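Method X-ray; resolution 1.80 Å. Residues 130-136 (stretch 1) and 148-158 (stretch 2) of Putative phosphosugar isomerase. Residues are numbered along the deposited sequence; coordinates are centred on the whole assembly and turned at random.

Stretch 1 130-136: ILTVNCG
Stretch 2 148-158: YCTKLNLMLLG

Packing of an irregular segment, residues 130-136, against one face of a helix, residues 148-158, in a putative phosphosugar isomerase. The helix begins before Tyr148 and runs on past Gly158, with phi/psi near -60/-45 except at Cys149 (-69/-27) and Thr150 (-76/-44), and i+4 to i backbone hydrogen bonds from Leu152 N to Tyr148 O (3.0 Å) through Gly158 N to Leu154 O (3.3 Å). From Ile130 to Cys135, phi is -93, -101, -49, -85, -87 and -94° and psi 95, 59, 132, 106, 62 and -6°; Gly136 turns to 84/173, a positive phi that favours glycine. A weak hydrogen bond joins Cys135 N to Val133 O (3.0 Å).

The chains run in opposing senses: Leu131 lies beside Leu157, and Cys135 beside Cys149. The closest register pairs are Val133 CA to Thr150 CA (6.0 Å) and Cys135 CA to Cys149 CA (6.3 Å). CA-to-CB bonds alternate along the segment, with Leu131, Val133 and Cys135 toward the helix and Thr132 (m, -47°) and Asn134 (m, -64°; chi2 125°) away. On the helix, Cys149, Asn153 and Leu157, spaced by four residues and therefore on one face, point toward the segment; Thr150 (m, -63°) points sideways, its OG1 hydrogen-bonded just outside the stretches.

Val133 (chi1 t, 177°) is the centre of the contact. This rotamer sets Val133 CG1 3.5 Å from Cys149 CB, while Val133 CG2 lies 3.7 Å from both Thr150 OG1 and Asn153 ND2, so the two methyls rest against neighbouring parts of the helix face. Cys149 (m, -66°) carries its sulfur to Cys135 (p, 60°): Cys149 SG is 3.6 Å from Cys135 CB, an apolar contact. Cys135 SG and Cys149 SG are 5.0 Å apart, too far for a disulfide. At the other end, Leu131 (m, t) and Leu157 (t, p) meet through their methyls, Leu131 CD1 to Leu157 CD1 at 4.2 Å, a looser apolar contact.

Asn153 supplies the polar element. Its chi1 of -131° lies between wells, with chi2 at 47°, and directs the amide to the segment's backbone: Asn153 ND2 is 2.9 Å from Leu131 O and 3.6 Å from Thr132 O. Asn153 OD1 accepts a hydrogen bond from water 1 (2.7 Å to water O). The same water donates to Thr132 O (2.7 Å from water O) and accepts from Asn134 N (3.1 Å from water O), bridging the helix to two backbone groups across Val133. The contact buries 304 Å² in total.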

# COMPACT_ATOMS: atom_id res chain seq x y z
N ILE B 130 46.52 -31.42 -3.18
CA ILE B 130 45.44 -32.19 -3.79
C ILE B 130 44.32 -31.20 -4.03
O ILE B 130 43.54 -30.91 -3.12
CB ILE B 130 45.02 -33.36 -2.89
CG1 ILE B 130 46.19 -34.33 -2.71
CG2 ILE B 130 43.82 -34.10 -3.46
CD1 ILE B 130 45.93 -35.44 -1.70
N LEU B 131 44.27 -30.66 -5.25
CA LEU B 131 43.31 -29.62 -5.64
C LEU B 131 42.17 -30.25 -6.45
O LEU B 131 41.94 -29.91 -7.62
CB LEU B 131 44.04 -28.55 -6.45
CG LEU B 131 45.28 -27.90 -5.85
CD1 LEU B 131 45.88 -26.92 -6.83
CD2 LEU B 131 44.93 -27.20 -4.51
N THR B 132 41.50 -31.20 -5.79
CA THR B 132 40.41 -31.99 -6.34
C THR B 132 39.35 -31.14 -7.02
O THR B 132 38.93 -30.12 -6.48
CB THR B 132 39.74 -32.81 -5.22
OG1 THR B 132 40.77 -33.45 -4.44
CG2 THR B 132 38.78 -33.84 -5.80
N VAL B 133 38.97 -31.54 -8.23
CA VAL B 133 37.90 -30.89 -8.96
C VAL B 133 36.65 -31.58 -8.42
O VAL B 133 36.37 -32.73 -8.76
CB VAL B 133 38.03 -31.08 -10.49
CG1 VAL B 133 36.83 -30.42 -11.21
CG2 VAL B 133 39.33 -30.50 -10.98
N ASN B 134 35.87 -30.88 -7.59
CA ASN B 134 34.71 -31.49 -6.94
C ASN B 134 33.44 -31.43 -7.76
O ASN B 134 32.45 -30.83 -7.34
CB ASN B 134 34.51 -30.85 -5.55
CG ASN B 134 35.66 -31.13 -4.62
OD1 ASN B 134 36.27 -30.21 -4.06
ND2 ASN B 134 36.00 -32.41 -4.49
N CYS B 135 33.48 -32.06 -8.94
CA CYS B 135 32.35 -32.08 -9.88
C CYS B 135 31.43 -33.31 -9.72
O CYS B 135 30.36 -33.39 -10.36
CB CYS B 135 32.91 -32.01 -11.30
SG CYS B 135 33.97 -33.39 -11.69
N GLY B 136 31.82 -34.26 -8.87
CA GLY B 136 31.05 -35.49 -8.66
C GLY B 136 31.43 -36.49 -9.74
O GLY B 136 32.15 -36.14 -10.69
N TYR B 148 34.45 -28.38 -17.90
CA TYR B 148 34.08 -27.07 -17.34
C TYR B 148 34.60 -26.86 -15.90
O TYR B 148 35.18 -25.83 -15.58
CB TYR B 148 32.58 -26.86 -17.36
CG TYR B 148 32.03 -26.66 -18.75
CD1 TYR B 148 32.32 -25.49 -19.48
CD2 TYR B 148 31.21 -27.61 -19.34
CE1 TYR B 148 31.81 -25.30 -20.77
CE2 TYR B 148 30.68 -27.41 -20.61
CZ TYR B 148 31.00 -26.27 -21.32
OH TYR B 148 30.50 -26.07 -22.58
N CYS B 149 34.39 -27.86 -15.04
CA CYS B 149 34.81 -27.71 -13.66
C CYS B 149 36.34 -27.71 -13.51
O CYS B 149 36.83 -27.09 -12.58
CB CYS B 149 34.17 -28.79 -12.78
SG CYS B 149 32.39 -28.70 -12.62
N THR B 150 37.09 -28.34 -14.43
CA THR B 150 38.57 -28.35 -14.38
C THR B 150 39.10 -26.97 -14.85
O THR B 150 40.00 -26.37 -14.23
CB THR B 150 39.16 -29.54 -15.20
OG1 THR B 150 38.72 -30.78 -14.60
CG2 THR B 150 40.69 -29.49 -15.28
N LYS B 151 38.53 -26.44 -15.94
CA LYS B 151 38.86 -25.08 -16.37
C LYS B 151 38.59 -24.07 -15.24
O LYS B 151 39.42 -23.22 -14.96
CB LYS B 151 38.08 -24.67 -17.60
CG LYS B 151 38.44 -25.45 -18.86
CD LYS B 151 37.75 -24.82 -20.07
CE LYS B 151 36.21 -25.04 -20.09
NZ LYS B 151 35.60 -24.55 -21.34
N LEU B 152 37.43 -24.17 -14.59
CA LEU B 152 37.10 -23.28 -13.47
C LEU B 152 38.13 -23.41 -12.36
O LEU B 152 38.62 -22.42 -11.85
CB LEU B 152 35.72 -23.60 -12.89
CG LEU B 152 35.22 -22.78 -11.71
CD1 LEU B 152 35.23 -21.27 -11.97
CD2 LEU B 152 33.77 -23.22 -11.40
N ASN B 153 38.47 -24.64 -12.01
CA ASN B 153 39.44 -24.94 -10.93
C ASN B 153 40.81 -24.30 -11.19
O ASN B 153 41.43 -23.74 -10.27
CB ASN B 153 39.59 -26.46 -10.73
CG ASN B 153 39.48 -26.87 -9.28
OD1 ASN B 153 38.56 -26.43 -8.57
ND2 ASN B 153 40.38 -27.73 -8.82
N LEU B 154 41.25 -24.37 -12.44
CA LEU B 154 42.48 -23.71 -12.91
C LEU B 154 42.39 -22.17 -12.81
O LEU B 154 43.36 -21.52 -12.44
CB LEU B 154 42.80 -24.11 -14.33
CG LEU B 154 43.35 -25.52 -14.53
CD1 LEU B 154 43.22 -25.94 -15.99
CD2 LEU B 154 44.81 -25.58 -14.06
N MSE B 155 41.24 -21.60 -13.17
CA MSE B 155 41.06 -20.18 -13.06
C MSE B 155 41.09 -19.75 -11.58
O MSE B 155 41.67 -18.73 -11.27
CB MSE B 155 39.76 -19.73 -13.72
CG MSE B 155 39.80 -19.82 -15.23
SE MSE B 155 38.13 -19.17 -15.94
CE MSE B 155 38.60 -18.96 -17.81
N LEU B 156 40.41 -20.50 -10.72
CA LEU B 156 40.35 -20.21 -9.29
C LEU B 156 41.76 -20.23 -8.69
O LEU B 156 42.12 -19.30 -7.96
CB LEU B 156 39.41 -21.16 -8.57
CG LEU B 156 37.94 -20.84 -8.92
CD1 LEU B 156 37.02 -21.90 -8.41
CD2 LEU B 156 37.54 -19.44 -8.40
N LEU B 157 42.55 -21.25 -9.04
CA LEU B 157 43.97 -21.33 -8.62
C LEU B 157 44.67 -20.01 -8.90
O LEU B 157 45.35 -19.46 -8.01
CB LEU B 157 44.73 -22.46 -9.32
CG LEU B 157 46.26 -22.56 -9.10
CD1 LEU B 157 46.59 -22.82 -7.61
CD2 LEU B 157 46.87 -23.63 -10.04
N GLY B 158 44.52 -19.51 -10.14
CA GLY B 158 45.09 -18.24 -10.57
C GLY B 158 44.62 -17.09 -9.70
O GLY B 158 45.43 -16.36 -9.13
O HOH W 1 37.16 -28.15 -6.95